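Local coordinates for protein formiminoglutamase (Trypanosoma cruzi, PDB 4MYL) that probably hydrolyses a guanidino or formimino substrate at a manganese-binding site, as a member of the arginase (ureohydrolase) family, at residues A[143-148]-A[237-242]; A[183-188]-A[203-208]. The protein carries 1 engineered substitution. All blocks are in the same frame, centred on the assembly; numbering follows the deposited sequence.

How the contacts relate
After three earlier strands of the parallel sheet (32-37, 83-88 and 114-119), the chain reaches residues 143-148 at the end of strand 141-145, then strand 180-185. Helix 192-200 carries it over to strand 204-207, where contact 2 closes a short loop between 183-188 and 203-208. Two helices and strand 231-236 follow before 237-242 returns to 143-148 and closes contact 1, so contact 2 nests within the larger loop. Neighbouring strands 141-145 and 180-185 join the contacts directly: Asn144 O lies 2.8 Å from Phe183 N and Ser147 O 2.9 Å from Gln186 N, both probable hydrogen bonds. Contact 1 lies at the metal site, contact 2 at the edge of the sheet within this chain.

Contact 1. Residues A[143-148]-A[237-242]; sequences INVDSH and VDSLKS
Ser239 lays its side chain over the backbone where strand 141-145 ends, with CB 3.7 Å from Asp146 CA. Its OG, turned in between its backbone N and carbonyl carbon (chi1 65°), is hydrogen-bonded to Asp236 O and packs against one methyl of Val145, CG1, at 3.6 Å. Asp146 and Asp238 lie alongside each other and point the same way, their carboxylate planes 34° apart. Asp146 OD1 comes 3.4 Å from Asp238 CB. Asp146 OD1 and Asp238 OD1 stay 4.4 Å apart, and water 1 spans that gap, hydrogen-bonded to both at 2.7 Å and meeting His148 ND1. Asp238 OD2 is tied to Cys250 N. Water 2 forms another bridge: Ser147 OG donates to it at 2.7 Å, and it donates to Asp238 O. The polar groups of the two loops are thus joined through water, with no direct hydrogen bond between the segments. These loops carry the DSHLD and DVD metal-binding motifs of the arginase family. Asp146, His148 and Asp238 are known manganese ligands of this enzyme, Asp146 for both ions, with Asn122, Asp150 and Asp236, the last shared by both ions as well; here water 1 lies among the first three. The site lies at the C-terminal ends of adjacent parallel strands 141-145 and 231-236, where Val145 packs between Phe233 and Phe235 of one neighbouring strand and Phe183 of the other, strand 180-185.

Contact 2. Residues A[183-188]-A[203-208]; sequences FACQGS and GHLMWL
The Trp207 indole takes Cys185 SG over one face, 3.5 Å from CE3 and 28° off the normal of the six-membered ring, a Cys sulfur-aromatic contact. The contact joins the two strands of a beta-alpha-beta crossover, the parallel strands 180-185 and 204-207 linked by helix 192-200. Leu205 CB lies over the same indole face, while Gln186 C sits at the ring edge, near its plane, 3.5 Å from CZ3. The Phe183 ring meets Met206 obliquely, in a Met-aromatic contact with SD 3.9 Å from CD2. Phe183 and Met206 share the sheet face covered by helix 216-227, whereas Leu205 packs on helix 192-200. Cys185 reaches the indole because its SG stands between backbone N and carbonyl carbon (chi1 43°). Residues 183-188 turn a corner at Ala184, and beyond it Leu208 CD2 packs 3.9 Å from Gln186 NE2, which is hydrogen-bonded to Val254 O. Glu73 of the second subunit accepts from Gly187 N and packs on Trp207 and Leu208. Two backbone bonds fasten the segments: Ala184 N to Met206 O, 2.8 Å, and, just after the N-cap residue Trp207, Leu208 N to Cys185 O, 2.8 Å with an N-H...O angle of 150°.

Contact 1. Residues A[143-148]-A[237-242]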
ATOM      1  N   ILE A 143      -4.992 -22.246 -14.675  1.00  8.94           N
ATOM      2  CA  ILE A 143      -4.086 -21.195 -14.248  1.00  8.28           C
ATOM      3  C   ILE A 143      -4.031 -21.114 -12.730  1.00 13.75           C
ATOM      4  O   ILE A 143      -5.063 -21.017 -12.053  1.00 13.27           O
ATOM      5  CB  ILE A 143      -4.423 -19.820 -14.855  1.00 14.37           C
ATOM      6  CG1 ILE A 143      -3.524 -18.737 -14.237  1.00 11.63           C
ATOM      7  CG2 ILE A 143      -5.895 -19.505 -14.691  1.00 13.67           C
ATOM      8  CD1 ILE A 143      -3.671 -17.388 -14.881  1.00 18.33           C
ATOM      9  N   ASN A 144      -2.814 -21.190 -12.207  1.00 11.90           N
ATOM     10  CA  ASN A 144      -2.554 -20.998 -10.791  1.00 11.49           C
ATOM     11  C   ASN A 144      -1.989 -19.591 -10.584  1.00 10.08           C
ATOM     12  O   ASN A 144      -0.820 -19.333 -10.889  1.00  9.79           O
ATOM     13  CB  ASN A 144      -1.549 -22.044 -10.295  1.00 12.44           C
ATOM     14  CG  ASN A 144      -1.280 -21.923  -8.821  1.00 10.36           C
ATOM     15  OD1 ASN A 144      -2.150 -21.502  -8.068  1.00 12.20           O
ATOM     16  ND2 ASN A 144      -0.078 -22.267  -8.401  1.00  8.76           N
ATOM     17  N   VAL A 145      -2.833 -18.680 -10.098  1.00 11.95           N
ATOM     18  CA  VAL A 145      -2.374 -17.357  -9.690  1.00  7.40           C
ATOM     19  C   VAL A 145      -1.845 -17.464  -8.261  1.00  8.81           C
ATOM     20  O   VAL A 145      -2.618 -17.582  -7.323  1.00 10.90           O
ATOM     21  CB  VAL A 145      -3.526 -16.317  -9.732  1.00 10.30           C
ATOM     22  CG1 VAL A 145      -2.978 -14.900  -9.512  1.00  8.99           C
ATOM     23  CG2 VAL A 145      -4.304 -16.433 -11.032  1.00  8.72           C
ATOM     24  N   ASP A 146      -0.526 -17.441  -8.092  1.00  8.30           N
ATOM     25  CA  ASP A 146       0.045 -17.602  -6.770  1.00  7.88           C
ATOM     26  C   ASP A 146       1.492 -17.157  -6.812  1.00  8.98           C
ATOM     27  O   ASP A 146       2.141 -17.218  -7.861  1.00  9.42           O
ATOM     28  CB  ASP A 146      -0.046 -19.073  -6.333  1.00 12.84           C
ATOM     29  CG  ASP A 146       0.315 -19.282  -4.864  1.00 16.07           C
ATOM     30  OD1 ASP A 146       0.334 -18.300  -4.100  1.00 12.55           O
ATOM     31  OD2 ASP A 146       0.572 -20.436  -4.460  1.00 21.21           O
ATOM     32  N   SER A 147       1.986 -16.692  -5.672  1.00  9.85           N
ATOM     33  CA  SER A 147       3.395 -16.337  -5.531  1.00  8.54           C
ATOM     34  C   SER A 147       4.308 -17.571  -5.566  1.00  8.86           C
ATOM     35  O   SER A 147       5.490 -17.465  -5.891  1.00 11.59           O
ATOM     36  CB  SER A 147       3.611 -15.588  -4.214  1.00 10.07           C
ATOM     37  OG  SER A 147       3.151 -16.365  -3.128  1.00 12.29           O
ATOM     38  N   HIS A 148       3.740 -18.725  -5.208  1.00 14.78           N
ATOM     39  CA  HIS A 148       4.428 -20.026  -5.210  1.00 12.52           C
ATOM     40  C   HIS A 148       3.977 -20.863  -6.398  1.00 12.19           C
ATOM     41  O   HIS A 148       2.949 -20.572  -7.008  1.00 12.78           O
ATOM     42  CB  HIS A 148       4.142 -20.798  -3.913  1.00 10.87           C
ATOM     43  CG  HIS A 148       4.715 -20.154  -2.689  1.00 14.52           C
ATOM     44  ND1 HIS A 148       4.054 -19.166  -1.985  1.00 18.60           N
ATOM     45  CD2 HIS A 148       5.890 -20.348  -2.048  1.00 16.56           C
ATOM     46  CE1 HIS A 148       4.796 -18.784  -0.963  1.00 16.77           C
ATOM     47  NE2 HIS A 148       5.912 -19.490  -0.973  1.00 20.97           N
ATOM     48  N   VAL A 237      -4.746 -15.997  -2.897  1.00  8.51           N
ATOM     49  CA  VAL A 237      -4.599 -14.598  -2.535  1.00  9.86           C
ATOM     50  C   VAL A 237      -3.202 -14.278  -1.983  1.00 11.05           C
ATOM     51  O   VAL A 237      -2.880 -13.109  -1.719  1.00 11.47           O
ATOM     52  CB  VAL A 237      -5.732 -14.103  -1.591  1.00 14.62           C
ATOM     53  CG1 VAL A 237      -7.047 -14.068  -2.344  1.00 11.32           C
ATOM     54  CG2 VAL A 237      -5.845 -14.954  -0.341  1.00  9.41           C
ATOM     55  N   ASP A 238      -2.382 -15.318  -1.808  1.00  8.80           N
ATOM     56  CA  ASP A 238      -0.975 -15.132  -1.450  1.00 10.63           C
ATOM     57  C   ASP A 238      -0.236 -14.330  -2.528  1.00  9.31           C
ATOM     58  O   ASP A 238       0.860 -13.792  -2.292  1.00 10.18           O
ATOM     59  CB  ASP A 238      -0.275 -16.479  -1.234  1.00 11.10           C
ATOM     60  CG  ASP A 238      -0.593 -17.115   0.128  1.00 14.22           C
ATOM     61  OD1 ASP A 238      -0.263 -18.310   0.300  1.00 13.82           O
ATOM     62  OD2 ASP A 238      -1.160 -16.444   1.022  1.00 12.96           O
ATOM     63  N   SER A 239      -0.844 -14.258  -3.712  1.00  9.55           N
ATOM     64  CA  SER A 239      -0.268 -13.542  -4.855  1.00  9.63           C
ATOM     65  C   SER A 239      -0.408 -12.015  -4.771  1.00  9.69           C
ATOM     66  O   SER A 239       0.214 -11.306  -5.554  1.00  9.99           O
ATOM     67  CB  SER A 239      -0.881 -14.031  -6.165  1.00  8.78           C
ATOM     68  OG  SER A 239      -2.255 -13.720  -6.219  1.00  9.08           O
ATOM     69  N   LEU A 240      -1.243 -11.517  -3.853  1.00 11.26           N
ATOM     70  CA  LEU A 240      -1.419 -10.068  -3.674  1.00  9.89           C
ATOM     71  C   LEU A 240      -0.388  -9.508  -2.710  1.00  9.08           C
ATOM     72  O   LEU A 240       0.039 -10.180  -1.790  1.00 11.52           O
ATOM     73  CB  LEU A 240      -2.838  -9.708  -3.187  1.00  8.51           C
ATOM     74  CG  LEU A 240      -3.958  -9.701  -4.235  1.00  9.09           C
ATOM     75  CD1 LEU A 240      -4.392 -11.112  -4.569  1.00  8.99           C
ATOM     76  CD2 LEU A 240      -5.151  -8.861  -3.769  1.00  8.74           C
ATOM     77  N   LYS A 241       0.001  -8.262  -2.923  1.00 10.11           N
ATOM     78  CA  LYS A 241       0.946  -7.598  -2.029  1.00 11.38           C
ATOM     79  C   LYS A 241       0.280  -7.340  -0.678  1.00  9.28           C
ATOM     80  O   LYS A 241      -0.911  -7.036  -0.601  1.00  9.40           O
ATOM     81  CB  LYS A 241       1.464  -6.300  -2.656  1.00 12.22           C
ATOM     82  CG  LYS A 241       0.405  -5.258  -2.899  1.00 11.71           C
ATOM     83  CD  LYS A 241       1.027  -3.959  -3.409  1.00 20.63           C
ATOM     84  CE  LYS A 241       1.218  -3.987  -4.905  1.00 33.61           C
ATOM     85  NZ  LYS A 241       1.677  -2.661  -5.437  1.00 34.45           N
ATOM     86  N   SER A 242       1.048  -7.467   0.393  1.00  9.48           N
ATOM     87  CA  SER A 242       0.455  -7.405   1.724  1.00 10.74           C
ATOM     88  C   SER A 242       0.022  -5.994   2.152  1.00  8.69           C
ATOM     89  O   SER A 242      -0.706  -5.851   3.121  1.00 11.24           O
ATOM     90  CB  SER A 242       1.361  -8.056   2.783  1.00 11.89           C
ATOM     91  OG  SER A 242       2.600  -7.381   2.904  1.00 11.25           O
TER
HETATM   92  O   HOH W   1       1.174 -19.310  -1.705  1.00 18.98           O
HETATM   93  O   HOH W   2       3.238 -14.744  -1.000  1.00 12.66           O

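Contact 2. Residues A[183-188]-A[203-208]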
ATOM      1  N   PHE A 183       1.000 -18.045 -12.622  1.00  8.92           N
ATOM      2  CA  PHE A 183       0.810 -16.629 -12.909  1.00 10.08           C
ATOM      3  C   PHE A 183       1.163 -15.774 -11.707  1.00 10.04           C
ATOM      4  O   PHE A 183       0.670 -16.010 -10.605  1.00 10.37           O
ATOM      5  CB  PHE A 183      -0.643 -16.391 -13.311  1.00 10.09           C
ATOM      6  CG  PHE A 183      -0.912 -15.031 -13.896  1.00  9.53           C
ATOM      7  CD1 PHE A 183      -1.290 -13.972 -13.084  1.00 11.95           C
ATOM      8  CD2 PHE A 183      -0.825 -14.817 -15.263  1.00  9.10           C
ATOM      9  CE1 PHE A 183      -1.556 -12.725 -13.629  1.00 12.05           C
ATOM     10  CE2 PHE A 183      -1.095 -13.576 -15.810  1.00 11.42           C
ATOM     11  CZ  PHE A 183      -1.464 -12.535 -15.001  1.00 10.12           C
ATOM     12  N   ALA A 184       2.018 -14.780 -11.924  1.00 11.72           N
ATOM     13  CA  ALA A 184       2.456 -13.885 -10.857  1.00 13.12           C
ATOM     14  C   ALA A 184       3.272 -14.614  -9.786  1.00 12.30           C
ATOM     15  O   ALA A 184       3.281 -14.217  -8.622  1.00 13.04           O
ATOM     16  CB  ALA A 184       1.257 -13.177 -10.219  1.00 12.98           C
ATOM     17  N   CYS A 185       3.943 -15.689 -10.175  1.00  9.98           N
ATOM     18  CA  CYS A 185       4.870 -16.348  -9.275  1.00 11.09           C
ATOM     19  C   CYS A 185       6.084 -15.447  -8.986  1.00  9.98           C
ATOM     20  O   CYS A 185       6.434 -14.585  -9.787  1.00 12.00           O
ATOM     21  CB  CYS A 185       5.294 -17.710  -9.845  1.00 11.83           C
ATOM     22  SG  CYS A 185       5.655 -17.710 -11.593  1.00 12.70           S
ATOM     23  N   GLN A 186       6.711 -15.654  -7.830  1.00 10.35           N
ATOM     24  CA  GLN A 186       7.809 -14.799  -7.385  1.00 13.77           C
ATOM     25  C   GLN A 186       9.112 -15.596  -7.245  1.00 11.71           C
ATOM     26  O   GLN A 186       9.159 -16.563  -6.490  1.00 12.52           O
ATOM     27  CB  GLN A 186       7.438 -14.143  -6.054  1.00 10.46           C
ATOM     28  CG  GLN A 186       6.278 -13.187  -6.174  1.00 11.72           C
ATOM     29  CD  GLN A 186       5.905 -12.546  -4.850  1.00 13.47           C
ATOM     30  OE1 GLN A 186       6.673 -12.579  -3.890  1.00 16.17           O
ATOM     31  NE2 GLN A 186       4.719 -11.955  -4.797  1.00  9.66           N
ATOM     32  N   GLY A 187      10.158 -15.179  -7.958  1.00 12.11           N
ATOM     33  CA  GLY A 187      11.421 -15.893  -7.952  1.00  9.75           C
ATOM     34  C   GLY A 187      12.037 -16.048  -6.572  1.00 11.60           C
ATOM     35  O   GLY A 187      12.733 -17.018  -6.296  1.00 16.20           O
ATOM     36  N   SER A 188      11.781 -15.096  -5.687  1.00 12.36           N
ATOM     37  CA  SER A 188      12.355 -15.141  -4.336  1.00 13.87           C
ATOM     38  C   SER A 188      11.733 -16.215  -3.449  1.00 14.03           C
ATOM     39  O   SER A 188      12.286 -16.550  -2.412  1.00 16.81           O
ATOM     40  CB  SER A 188      12.158 -13.797  -3.647  1.00 11.55           C
ATOM     41  OG  SER A 188      10.773 -13.574  -3.470  1.00 15.33           O
ATOM     42  N   GLY A 203       4.674 -26.698 -18.755  1.00 16.76           N
ATOM     43  CA  GLY A 203       3.925 -25.609 -18.152  1.00 14.72           C
ATOM     44  C   GLY A 203       4.582 -24.268 -18.373  1.00 15.24           C
ATOM     45  O   GLY A 203       5.744 -24.187 -18.778  1.00 14.91           O
ATOM     46  N   HIS A 204       3.831 -23.202 -18.104  1.00 16.77           N
ATOM     47  CA  HIS A 204       4.313 -21.854 -18.372  1.00 16.50           C
ATOM     48  C   HIS A 204       4.473 -21.059 -17.093  1.00 13.91           C
ATOM     49  O   HIS A 204       3.608 -21.103 -16.221  1.00 16.24           O
ATOM     50  CB  HIS A 204       3.355 -21.106 -19.299  1.00 15.21           C
ATOM     51  CG  HIS A 204       3.031 -21.849 -20.550  1.00 10.78           C
ATOM     52  ND1 HIS A 204       3.725 -21.665 -21.725  1.00 17.75           N
ATOM     53  CD2 HIS A 204       2.091 -22.789 -20.807  1.00 12.82           C
ATOM     54  CE1 HIS A 204       3.220 -22.456 -22.655  1.00 17.47           C
ATOM     55  NE2 HIS A 204       2.225 -23.145 -22.124  1.00 18.81           N
ATOM     56  N   LEU A 205       5.584 -20.334 -16.998  1.00 12.73           N
ATOM     57  CA  LEU A 205       5.867 -19.500 -15.841  1.00 12.62           C
ATOM     58  C   LEU A 205       5.773 -18.036 -16.246  1.00 14.55           C
ATOM     59  O   LEU A 205       6.578 -17.557 -17.053  1.00 18.63           O
ATOM     60  CB  LEU A 205       7.265 -19.796 -15.282  1.00 13.48           C
ATOM     61  CG  LEU A 205       7.606 -21.210 -14.818  1.00 14.07           C
ATOM     62  CD1 LEU A 205       9.108 -21.356 -14.649  1.00 22.74           C
ATOM     63  CD2 LEU A 205       6.905 -21.528 -13.518  1.00 17.10           C
ATOM     64  N   MET A 206       4.782 -17.336 -15.690  1.00 14.60           N
ATOM     65  CA  MET A 206       4.632 -15.908 -15.904  1.00 10.51           C
ATOM     66  C   MET A 206       4.928 -15.168 -14.609  1.00 13.42           C
ATOM     67  O   MET A 206       4.014 -14.831 -13.846  1.00 11.98           O
ATOM     68  CB  MET A 206       3.235 -15.572 -16.400  1.00 13.95           C
ATOM     69  CG  MET A 206       2.929 -16.125 -17.789  1.00 20.67           C
ATOM     70  SD  MET A 206       1.298 -15.645 -18.398  1.00 17.64           S
ATOM     71  CE  MET A 206       1.344 -16.291 -20.061  1.00 25.69           C
ATOM     72  N   TRP A 207       6.219 -14.926 -14.376  1.00 12.43           N
ATOM     73  CA  TRP A 207       6.702 -14.292 -13.150  1.00 11.49           C
ATOM     74  C   TRP A 207       6.074 -12.920 -12.923  1.00  9.21           C
ATOM     75  O   TRP A 207       5.651 -12.263 -13.868  1.00 12.04           O
ATOM     76  CB  TRP A 207       8.227 -14.160 -13.170  1.00 11.50           C
ATOM     77  CG  TRP A 207       8.961 -15.465 -13.293  1.00 11.47           C
ATOM     78  CD1 TRP A 207       9.525 -15.987 -14.427  1.00 14.84           C
ATOM     79  CD2 TRP A 207       9.206 -16.420 -12.245  1.00 13.17           C
ATOM     80  NE1 TRP A 207      10.113 -17.198 -14.146  1.00 14.63           N
ATOM     81  CE2 TRP A 207       9.928 -17.489 -12.816  1.00 16.71           C
ATOM     82  CE3 TRP A 207       8.894 -16.469 -10.881  1.00 11.96           C
ATOM     83  CZ2 TRP A 207      10.343 -18.593 -12.069  1.00 11.31           C
ATOM     84  CZ3 TRP A 207       9.311 -17.570 -10.135  1.00 12.70           C
ATOM     85  CH2 TRP A 207      10.020 -18.615 -10.732  1.00 13.64           C
ATOM     86  N   LEU A 208       6.015 -12.495 -11.665  1.00 10.36           N
ATOM     87  CA  LEU A 208       5.344 -11.244 -11.315  1.00 12.22           C
ATOM     88  C   LEU A 208       5.888 -10.062 -12.128  1.00 11.92           C
ATOM     89  O   LEU A 208       5.142  -9.207 -12.599  1.00 10.75           O
ATOM     90  CB  LEU A 208       5.475 -10.972  -9.811  1.00 12.92           C
ATOM     91  CG  LEU A 208       4.916  -9.647  -9.298  1.00 10.18           C
ATOM     92  CD1 LEU A 208       3.425  -9.556  -9.567  1.00 11.21           C
ATOM     93  CD2 LEU A 208       5.216  -9.501  -7.838  1.00 10.20           C
TER